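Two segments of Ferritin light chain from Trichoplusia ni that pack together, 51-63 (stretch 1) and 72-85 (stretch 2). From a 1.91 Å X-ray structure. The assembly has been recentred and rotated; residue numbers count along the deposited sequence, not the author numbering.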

ATOM      1  N   ARG A  51     -16.196  -1.116  50.722  1.00 16.63           N
ATOM      2  CA  ARG A  51     -16.033   0.218  50.156  1.00 17.85           C
ATOM      3  C   ARG A  51     -16.479   0.283  48.698  1.00 17.93           C
ATOM      4  O   ARG A  51     -16.983   1.325  48.271  1.00 17.40           O
ATOM      5  N   SER A  52     -16.310  -0.801  47.929  1.00 15.85           N
ATOM      6  CA  SER A  52     -16.740  -0.738  46.531  1.00 16.25           C
ATOM      7  C   SER A  52     -18.229  -0.421  46.469  1.00 19.18           C
ATOM      8  O   SER A  52     -18.659   0.393  45.650  1.00 16.69           O
ATOM      9  N   TYR A  53     -19.018  -1.049  47.334  1.00 16.20           N
ATOM     10  CA  TYR A  53     -20.453  -0.779  47.338  1.00 18.27           C
ATOM     11  C   TYR A  53     -20.795   0.586  47.958  1.00 17.76           C
ATOM     12  O   TYR A  53     -21.759   1.220  47.536  1.00 19.59           O
ATOM     13  N   ASP A  54     -20.011   1.063  48.928  1.00 17.83           N
ATOM     14  CA  ASP A  54     -20.258   2.409  49.480  1.00 18.57           C
ATOM     15  C   ASP A  54     -20.052   3.437  48.348  1.00 18.80           C
ATOM     16  O   ASP A  54     -20.849   4.357  48.163  1.00 17.47           O
ATOM     17  N   TYR A  55     -18.957   3.293  47.609  1.00 15.57           N
ATOM     18  CA  TYR A  55     -18.661   4.218  46.511  1.00 16.49           C
ATOM     19  C   TYR A  55     -19.732   4.125  45.421  1.00 18.95           C
ATOM     20  O   TYR A  55     -20.080   5.124  44.787  1.00 17.13           O
ATOM     21  N   LEU A  56     -20.237   2.920  45.186  1.00 16.21           N
ATOM     22  CA  LEU A  56     -21.273   2.744  44.176  1.00 16.91           C
ATOM     23  C   LEU A  56     -22.521   3.543  44.568  1.00 18.18           C
ATOM     24  O   LEU A  56     -23.157   4.169  43.717  1.00 17.96           O
ATOM     25  N   LEU A  57     -22.874   3.532  45.852  1.00 15.92           N
ATOM     26  CA  LEU A  57     -24.045   4.285  46.310  1.00 18.16           C
ATOM     27  C   LEU A  57     -23.804   5.791  46.179  1.00 21.10           C
ATOM     28  O   LEU A  57     -24.729   6.536  45.869  1.00 16.52           O
ATOM     29  N   SER A  58     -22.579   6.250  46.429  1.00 17.22           N
ATOM     30  CA  SER A  58     -22.284   7.676  46.247  1.00 16.90           C
ATOM     31  C   SER A  58     -22.399   8.022  44.761  1.00 16.79           C
ATOM     32  O   SER A  58     -22.911   9.084  44.408  1.00 17.77           O
ATOM     33  N   ALA A  59     -21.913   7.140  43.886  1.00 15.04           N
ATOM     34  CA  ALA A  59     -22.007   7.401  42.449  1.00 17.38           C
ATOM     35  C   ALA A  59     -23.481   7.531  42.049  1.00 22.56           C
ATOM     36  O   ALA A  59     -23.845   8.391  41.240  1.00 18.02           O
ATOM     37  N   ALA A  60     -24.325   6.671  42.617  1.00 16.62           N
ATOM     38  CA  ALA A  60     -25.761   6.707  42.323  1.00 17.86           C
ATOM     39  C   ALA A  60     -26.365   8.015  42.829  1.00 17.26           C
ATOM     40  O   ALA A  60     -27.092   8.695  42.106  1.00 17.14           O
ATOM     41  N   TYR A  61     -26.058   8.379  44.071  1.00 16.92           N
ATOM     42  CA  TYR A  61     -26.605   9.609  44.630  1.00 17.48           C
ATOM     43  C   TYR A  61     -26.285  10.834  43.765  1.00 20.23           C
ATOM     44  O   TYR A  61     -27.154  11.672  43.528  1.00 17.05           O
ATOM     45  N   PHE A  62     -25.045  10.946  43.298  1.00 15.59           N
ATOM     46  CA  PHE A  62     -24.688  12.094  42.472  1.00 17.60           C
ATOM     47  C   PHE A  62     -25.242  12.039  41.062  1.00 20.16           C
ATOM     48  O   PHE A  62     -25.078  12.980  40.286  1.00 19.79           O
ATOM     49  N   ASN A  63     -25.908  10.938  40.733  1.00 16.31           N
ATOM     50  CA  ASN A  63     -26.523  10.813  39.420  1.00 17.57           C
ATOM     51  C   ASN A  63     -28.056  10.936  39.525  1.00 17.85           C
ATOM     52  O   ASN A  63     -28.764  10.610  38.568  1.00 17.94           O
ATOM     53  N   PHE A  72     -18.816  14.177  39.623  1.00 15.96           N
ATOM     54  CA  PHE A  72     -18.702  13.550  40.939  1.00 18.08           C
ATOM     55  C   PHE A  72     -19.125  12.088  40.846  1.00 20.17           C
ATOM     56  O   PHE A  72     -18.520  11.205  41.461  1.00 18.70           O
ATOM     57  N   SER A  73     -20.164  11.824  40.066  1.00 18.25           N
ATOM     58  CA  SER A  73     -20.639  10.460  39.923  1.00 18.51           C
ATOM     59  C   SER A  73     -19.562   9.578  39.278  1.00 21.11           C
ATOM     60  O   SER A  73     -19.322   8.444  39.707  1.00 19.42           O
ATOM     61  N   LYS A  74     -18.894  10.109  38.259  1.00 17.69           N
ATOM     62  CA  LYS A  74     -17.834   9.381  37.564  1.00 19.53           C
ATOM     63  C   LYS A  74     -16.654   9.102  38.508  1.00 19.47           C
ATOM     64  O   LYS A  74     -16.031   8.034  38.450  1.00 18.00           O
ATOM     65  N   LEU A  75     -16.342  10.069  39.368  1.00 16.37           N
ATOM     66  CA  LEU A  75     -15.248   9.913  40.327  1.00 17.67           C
ATOM     67  C   LEU A  75     -15.545   8.722  41.245  1.00 18.86           C
ATOM     68  O   LEU A  75     -14.690   7.854  41.460  1.00 16.81           O
ATOM     69  N   PHE A  76     -16.760   8.674  41.784  1.00 15.44           N
ATOM     70  CA  PHE A  76     -17.119   7.576  42.677  1.00 15.76           C
ATOM     71  C   PHE A  76     -17.275   6.242  41.974  1.00 16.69           C
ATOM     72  O   PHE A  76     -16.974   5.198  42.544  1.00 17.05           O
ATOM     73  N   LYS A  77     -17.739   6.269  40.732  1.00 14.91           N
ATOM     74  CA  LYS A  77     -17.897   5.031  39.982  1.00 16.89           C
ATOM     75  C   LYS A  77     -16.513   4.413  39.744  1.00 20.12           C
ATOM     76  O   LYS A  77     -16.331   3.190  39.816  1.00 17.83           O
ATOM     77  N   LYS A  78     -15.529   5.258  39.464  1.00 17.05           N
ATOM     78  CA  LYS A  78     -14.171   4.765  39.248  1.00 19.53           C
ATOM     79  C   LYS A  78     -13.610   4.171  40.551  1.00 17.74           C
ATOM     80  O   LYS A  78     -12.981   3.111  40.534  1.00 18.04           O
ATOM     81  N   LEU A  79     -13.820   4.853  41.673  1.00 16.18           N
ATOM     82  CA  LEU A  79     -13.366   4.331  42.968  1.00 18.19           C
ATOM     83  C   LEU A  79     -14.046   2.986  43.260  1.00 19.55           C
ATOM     84  O   LEU A  79     -13.424   2.067  43.799  1.00 17.72           O
ATOM     85  N   SER A  80     -15.331   2.882  42.924  1.00 15.19           N
ATOM     86  CA  SER A  80     -16.076   1.637  43.144  1.00 15.56           C
ATOM     87  C   SER A  80     -15.528   0.501  42.284  1.00 16.64           C
ATOM     88  O   SER A  80     -15.274  -0.604  42.784  1.00 16.22           O
ATOM     89  N   ASP A  81     -15.353   0.763  40.987  1.00 15.48           N
ATOM     90  CA  ASP A  81     -14.839  -0.257  40.073  1.00 18.24           C
ATOM     91  C   ASP A  81     -13.440  -0.711  40.491  1.00 19.92           C
ATOM     92  O   ASP A  81     -13.118  -1.900  40.419  1.00 18.40           O
ATOM     93  N   GLU A  82     -12.595   0.226  40.907  1.00 17.18           N
ATOM     94  CA  GLU A  82     -11.246  -0.147  41.330  1.00 20.87           C
ATOM     95  C   GLU A  82     -11.267  -1.004  42.592  1.00 19.06           C
ATOM     96  O   GLU A  82     -10.527  -1.980  42.691  1.00 18.39           O
ATOM     97  N   ALA A  83     -12.109  -0.644  43.556  1.00 15.32           N
ATOM     98  CA  ALA A  83     -12.192  -1.409  44.796  1.00 16.42           C
ATOM     99  C   ALA A  83     -12.777  -2.808  44.537  1.00 17.90           C
ATOM    100  O   ALA A  83     -12.388  -3.781  45.191  1.00 17.21           O
ATOM    101  N   TRP A  84     -13.705  -2.918  43.583  1.00 14.82           N
ATOM    102  CA  TRP A  84     -14.291  -4.222  43.251  1.00 16.72           C
ATOM    103  C   TRP A  84     -13.199  -5.101  42.633  1.00 18.37           C
ATOM    104  O   TRP A  84     -13.021  -6.269  42.988  1.00 16.74           O
ATOM    105  N   SER A  85     -12.455  -4.527  41.699  1.00 16.27           N
ATOM    106  CA  SER A  85     -11.381  -5.257  41.046  1.00 19.00           C
ATOM    107  C   SER A  85     -10.308  -5.697  42.062  1.00 19.49           C
ATOM    108  O   SER A  85      -9.780  -6.812  41.978  1.00 17.70           O
TER

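Two serines fasten this antiparallel helix pair, one seven residues from the other. Ser-73 OG donates to Ala-59 O at 2.6 Å and Ser-80 OG to Ser-52 O at 2.7 Å; both serines are t rotamers. Each bond coincides with a close backbone approach: the CA atoms of Ser-52 and Ser-80, and of Ala-59 and Ser-73, lie 4.2 Å apart. The rule is small residues where the backbones meet, with a hydroxyl reaching a carbonyl across the gap; Ser-52 O also accepts from Leu-56 N in its own helix.

Between these clasps Tyr-55, Phe-76 and Leu-79 point toward the opposite helix. Phe-76 (m) is central: Ser-58 CB sits over its ring face, 3.5 Å from Phe-76 CD2, while Tyr-55 CD2 meets the ring edge, 3.9 Å from the same atom. Ala-59 CB rests 3.8 Å from Phe-76 CB. Tyr-55 (m) in turn receives Leu-79 CB over one face, 3.6 Å from Tyr-55 CD1.

At one end, Phe-72 CB covers a face of Phe-62 (m), 3.8 Å from Phe-62 CG; their rings are near parallel but barely overlap. At the other, Ala-83 CB packs 3.7 Å from Ser-52 CB, and Tyr-53 CE1 lies 4.1 Å from Trp-84 CZ3.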

ATOM      1  CB  ARG A  51     -14.580   0.702  50.265  1.00 18.36           C
ATOM      2  CG  ARG A  51     -14.131   1.005  51.686  1.00 20.80           C
ATOM      3  CD  ARG A  51     -15.034   2.035  52.372  1.00 22.65           C
ATOM      4  NE  ARG A  51     -14.536   2.336  53.714  1.00 21.41           N
ATOM      5  CZ  ARG A  51     -15.302   2.686  54.740  1.00 30.25           C
ATOM      6  NH1 ARG A  51     -16.618   2.786  54.591  1.00 25.87           N
ATOM      7  NH2 ARG A  51     -14.750   2.924  55.925  1.00 24.39           N
ATOM      8  CB  SER A  52     -16.442  -2.040  45.753  1.00 16.56           C
ATOM      9  OG  SER A  52     -17.271  -3.119  46.149  1.00 27.04           O
ATOM     10  CB  TYR A  53     -21.216  -1.949  48.000  1.00 16.54           C
ATOM     11  CG  TYR A  53     -21.465  -3.065  46.995  1.00 18.19           C
ATOM     12  CD1 TYR A  53     -20.797  -4.296  47.079  1.00 17.13           C
ATOM     13  CD2 TYR A  53     -22.346  -2.866  45.932  1.00 17.38           C
ATOM     14  CE1 TYR A  53     -21.012  -5.302  46.118  1.00 18.55           C
ATOM     15  CE2 TYR A  53     -22.561  -3.854  44.973  1.00 18.74           C
ATOM     16  CZ  TYR A  53     -21.900  -5.064  45.071  1.00 20.63           C
ATOM     17  OH  TYR A  53     -22.157  -6.027  44.123  1.00 20.07           O
ATOM     18  CB  ASP A  54     -19.261   2.775  50.599  1.00 19.02           C
ATOM     19  CG  ASP A  54     -19.501   2.011  51.891  1.00 29.72           C
ATOM     20  OD1 ASP A  54     -20.653   1.605  52.136  1.00 25.08           O
ATOM     21  OD2 ASP A  54     -18.536   1.834  52.670  1.00 24.29           O
ATOM     22  CB  TYR A  55     -17.285   3.899  45.907  1.00 14.35           C
ATOM     23  CG  TYR A  55     -16.125   4.156  46.859  1.00 15.90           C
ATOM     24  CD1 TYR A  55     -14.982   3.368  46.808  1.00 16.79           C
ATOM     25  CD2 TYR A  55     -16.165   5.208  47.783  1.00 17.51           C
ATOM     26  CE1 TYR A  55     -13.890   3.614  47.651  1.00 16.47           C
ATOM     27  CE2 TYR A  55     -15.074   5.468  48.636  1.00 21.52           C
ATOM     28  CZ  TYR A  55     -13.942   4.661  48.554  1.00 20.21           C
ATOM     29  OH  TYR A  55     -12.846   4.898  49.361  1.00 23.00           O
ATOM     30  CB  LEU A  56     -21.618   1.252  44.024  1.00 19.49           C
ATOM     31  CG  LEU A  56     -22.693   0.969  42.966  1.00 27.40           C
ATOM     32  CD1 LEU A  56     -22.160   1.395  41.605  1.00 30.86           C
ATOM     33  CD2 LEU A  56     -23.036  -0.515  42.941  1.00 26.61           C
ATOM     34  CB  LEU A  57     -24.401   3.915  47.758  1.00 17.65           C
ATOM     35  CG  LEU A  57     -24.874   2.456  47.931  1.00 22.54           C
ATOM     36  CD1 LEU A  57     -25.096   2.166  49.413  1.00 23.33           C
ATOM     37  CD2 LEU A  57     -26.161   2.217  47.142  1.00 20.58           C
ATOM     38  CB  SER A  58     -20.868   8.025  46.731  1.00 17.29           C
ATOM     39  OG  SER A  58     -20.806   8.017  48.146  1.00 19.64           O
ATOM     40  CB  ALA A  59     -21.347   6.274  41.649  1.00 16.95           C
ATOM     41  CB  ALA A  60     -26.477   5.506  42.993  1.00 17.16           C
ATOM     42  CB  TYR A  61     -26.078   9.847  46.046  1.00 17.51           C
ATOM     43  CG  TYR A  61     -26.658  11.091  46.679  1.00 20.53           C
ATOM     44  CD1 TYR A  61     -27.993  11.130  47.084  1.00 20.91           C
ATOM     45  CD2 TYR A  61     -25.881  12.242  46.848  1.00 20.33           C
ATOM     46  CE1 TYR A  61     -28.547  12.283  47.642  1.00 23.89           C
ATOM     47  CE2 TYR A  61     -26.427  13.405  47.407  1.00 23.94           C
ATOM     48  CZ  TYR A  61     -27.758  13.412  47.800  1.00 26.16           C
ATOM     49  OH  TYR A  61     -28.304  14.539  48.351  1.00 38.16           O
ATOM     50  CB  PHE A  62     -23.167  12.297  42.465  1.00 14.47           C
ATOM     51  CG  PHE A  62     -22.677  12.962  43.720  1.00 18.17           C
ATOM     52  CD1 PHE A  62     -22.071  12.224  44.731  1.00 18.56           C
ATOM     53  CD2 PHE A  62     -22.938  14.314  43.939  1.00 19.53           C
ATOM     54  CE1 PHE A  62     -21.737  12.825  45.955  1.00 22.16           C
ATOM     55  CE2 PHE A  62     -22.614  14.923  45.152  1.00 21.39           C
ATOM     56  CZ  PHE A  62     -22.014  14.176  46.162  1.00 21.37           C
ATOM     57  CB  ASN A  63     -26.117   9.480  38.756  1.00 19.31           C
ATOM     58  CG  ASN A  63     -26.475   9.421  37.267  1.00 37.75           C
ATOM     59  OD1 ASN A  63     -26.350  10.409  36.542  1.00 33.31           O
ATOM     60  ND2 ASN A  63     -26.905   8.248  36.807  1.00 31.87           N
ATOM     61  CB  PHE A  72     -19.580  14.269  41.969  1.00 17.11           C
ATOM     62  CG  PHE A  72     -18.966  15.532  42.506  1.00 20.88           C
ATOM     63  CD1 PHE A  72     -18.967  16.702  41.746  1.00 20.31           C
ATOM     64  CD2 PHE A  72     -18.345  15.541  43.753  1.00 24.36           C
ATOM     65  CE1 PHE A  72     -18.358  17.864  42.215  1.00 22.53           C
ATOM     66  CE2 PHE A  72     -17.728  16.697  44.238  1.00 24.68           C
ATOM     67  CZ  PHE A  72     -17.734  17.864  43.467  1.00 21.05           C
ATOM     68  CB  SER A  73     -21.939  10.460  39.097  1.00 20.45           C
ATOM     69  OG  SER A  73     -22.506   9.176  39.098  1.00 26.38           O
ATOM     70  CB  LYS A  74     -17.349  10.208  36.370  1.00 22.44           C
ATOM     71  CG  LYS A  74     -16.317   9.523  35.497  1.00 31.75           C
ATOM     72  CD  LYS A  74     -15.913  10.440  34.338  1.00 40.33           C
ATOM     73  CE  LYS A  74     -14.965   9.736  33.381  1.00 55.03           C
ATOM     74  NZ  LYS A  74     -14.500  10.648  32.298  1.00 68.02           N
ATOM     75  CB  LEU A  75     -15.091  11.200  41.162  1.00 17.26           C
ATOM     76  CG  LEU A  75     -13.984  11.245  42.233  1.00 23.93           C
ATOM     77  CD1 LEU A  75     -13.672  12.697  42.608  1.00 25.43           C
ATOM     78  CD2 LEU A  75     -14.431  10.488  43.473  1.00 28.72           C
ATOM     79  CB  PHE A  76     -18.390   7.910  43.456  1.00 15.08           C
ATOM     80  CG  PHE A  76     -18.136   8.812  44.622  1.00 18.58           C
ATOM     81  CD1 PHE A  76     -18.475  10.163  44.569  1.00 17.89           C
ATOM     82  CD2 PHE A  76     -17.509   8.315  45.766  1.00 17.39           C
ATOM     83  CE1 PHE A  76     -18.187  11.015  45.647  1.00 20.95           C
ATOM     84  CE2 PHE A  76     -17.218   9.152  46.849  1.00 20.24           C
ATOM     85  CZ  PHE A  76     -17.558  10.507  46.785  1.00 21.01           C
ATOM     86  CB  LYS A  77     -18.603   5.332  38.657  1.00 20.39           C
ATOM     87  CG  LYS A  77     -18.690   4.155  37.702  1.00 25.98           C
ATOM     88  CD  LYS A  77     -19.444   2.993  38.300  1.00 40.58           C
ATOM     89  CE  LYS A  77     -19.626   1.908  37.242  1.00 54.91           C
ATOM     90  NZ  LYS A  77     -20.036   0.632  37.853  1.00 66.15           N
ATOM     91  CB  LYS A  78     -13.272   5.896  38.749  1.00 21.16           C
ATOM     92  CG  LYS A  78     -11.833   5.465  38.517  1.00 34.64           C
ATOM     93  CD  LYS A  78     -11.022   6.569  37.853  1.00 49.27           C
ATOM     94  CE  LYS A  78      -9.586   6.120  37.608  1.00 60.51           C
ATOM     95  NZ  LYS A  78      -8.771   7.186  36.959  1.00 71.86           N
ATOM     96  CB  LEU A  79     -13.704   5.307  44.101  1.00 16.50           C
ATOM     97  CG  LEU A  79     -12.899   6.615  44.146  1.00 21.11           C
ATOM     98  CD1 LEU A  79     -13.359   7.444  45.346  1.00 21.18           C
ATOM     99  CD2 LEU A  79     -11.403   6.306  44.253  1.00 23.07           C
ATOM    100  CB  SER A  80     -17.566   1.834  42.812  1.00 17.20           C
ATOM    101  OG  SER A  80     -18.271   0.605  42.970  1.00 17.46           O
ATOM    102  CB  ASP A  81     -14.770   0.262  38.626  1.00 20.27           C
ATOM    103  CG  ASP A  81     -16.154   0.483  37.995  1.00 33.26           C
ATOM    104  OD1 ASP A  81     -17.177  -0.029  38.512  1.00 28.35           O
ATOM    105  OD2 ASP A  81     -16.214   1.169  36.950  1.00 29.00           O
ATOM    106  CB  GLU A  82     -10.389   1.106  41.564  1.00 22.32           C
ATOM    107  CG  GLU A  82     -10.257   1.934  40.282  1.00 42.81           C
ATOM    108  CD  GLU A  82      -9.412   3.196  40.433  1.00 60.28           C
ATOM    109  OE1 GLU A  82      -9.560   3.914  41.452  1.00 57.41           O
ATOM    110  OE2 GLU A  82      -8.613   3.479  39.509  1.00 58.64           O
ATOM    111  CB  ALA A  83     -13.034  -0.649  45.830  1.00 15.90           C
ATOM    112  CB  TRP A  84     -15.448  -4.046  42.251  1.00 17.35           C
ATOM    113  CG  TRP A  84     -15.998  -5.353  41.721  1.00 17.45           C
ATOM    114  CD1 TRP A  84     -15.807  -5.880  40.474  1.00 18.04           C
ATOM    115  CD2 TRP A  84     -16.825  -6.282  42.429  1.00 17.34           C
ATOM    116  NE1 TRP A  84     -16.473  -7.085  40.361  1.00 19.02           N
ATOM    117  CE2 TRP A  84     -17.104  -7.355  41.546  1.00 17.13           C
ATOM    118  CE3 TRP A  84     -17.368  -6.311  43.727  1.00 19.46           C
ATOM    119  CZ2 TRP A  84     -17.902  -8.448  41.918  1.00 19.26           C
ATOM    120  CZ3 TRP A  84     -18.167  -7.398  44.096  1.00 24.11           C
ATOM    121  CH2 TRP A  84     -18.424  -8.451  43.190  1.00 23.35           C
ATOM    122  CB  SER A  85     -10.770  -4.369  39.950  1.00 25.46           C
ATOM    123  OG  SER A  85      -9.652  -5.000  39.370  1.00 44.48           O
TER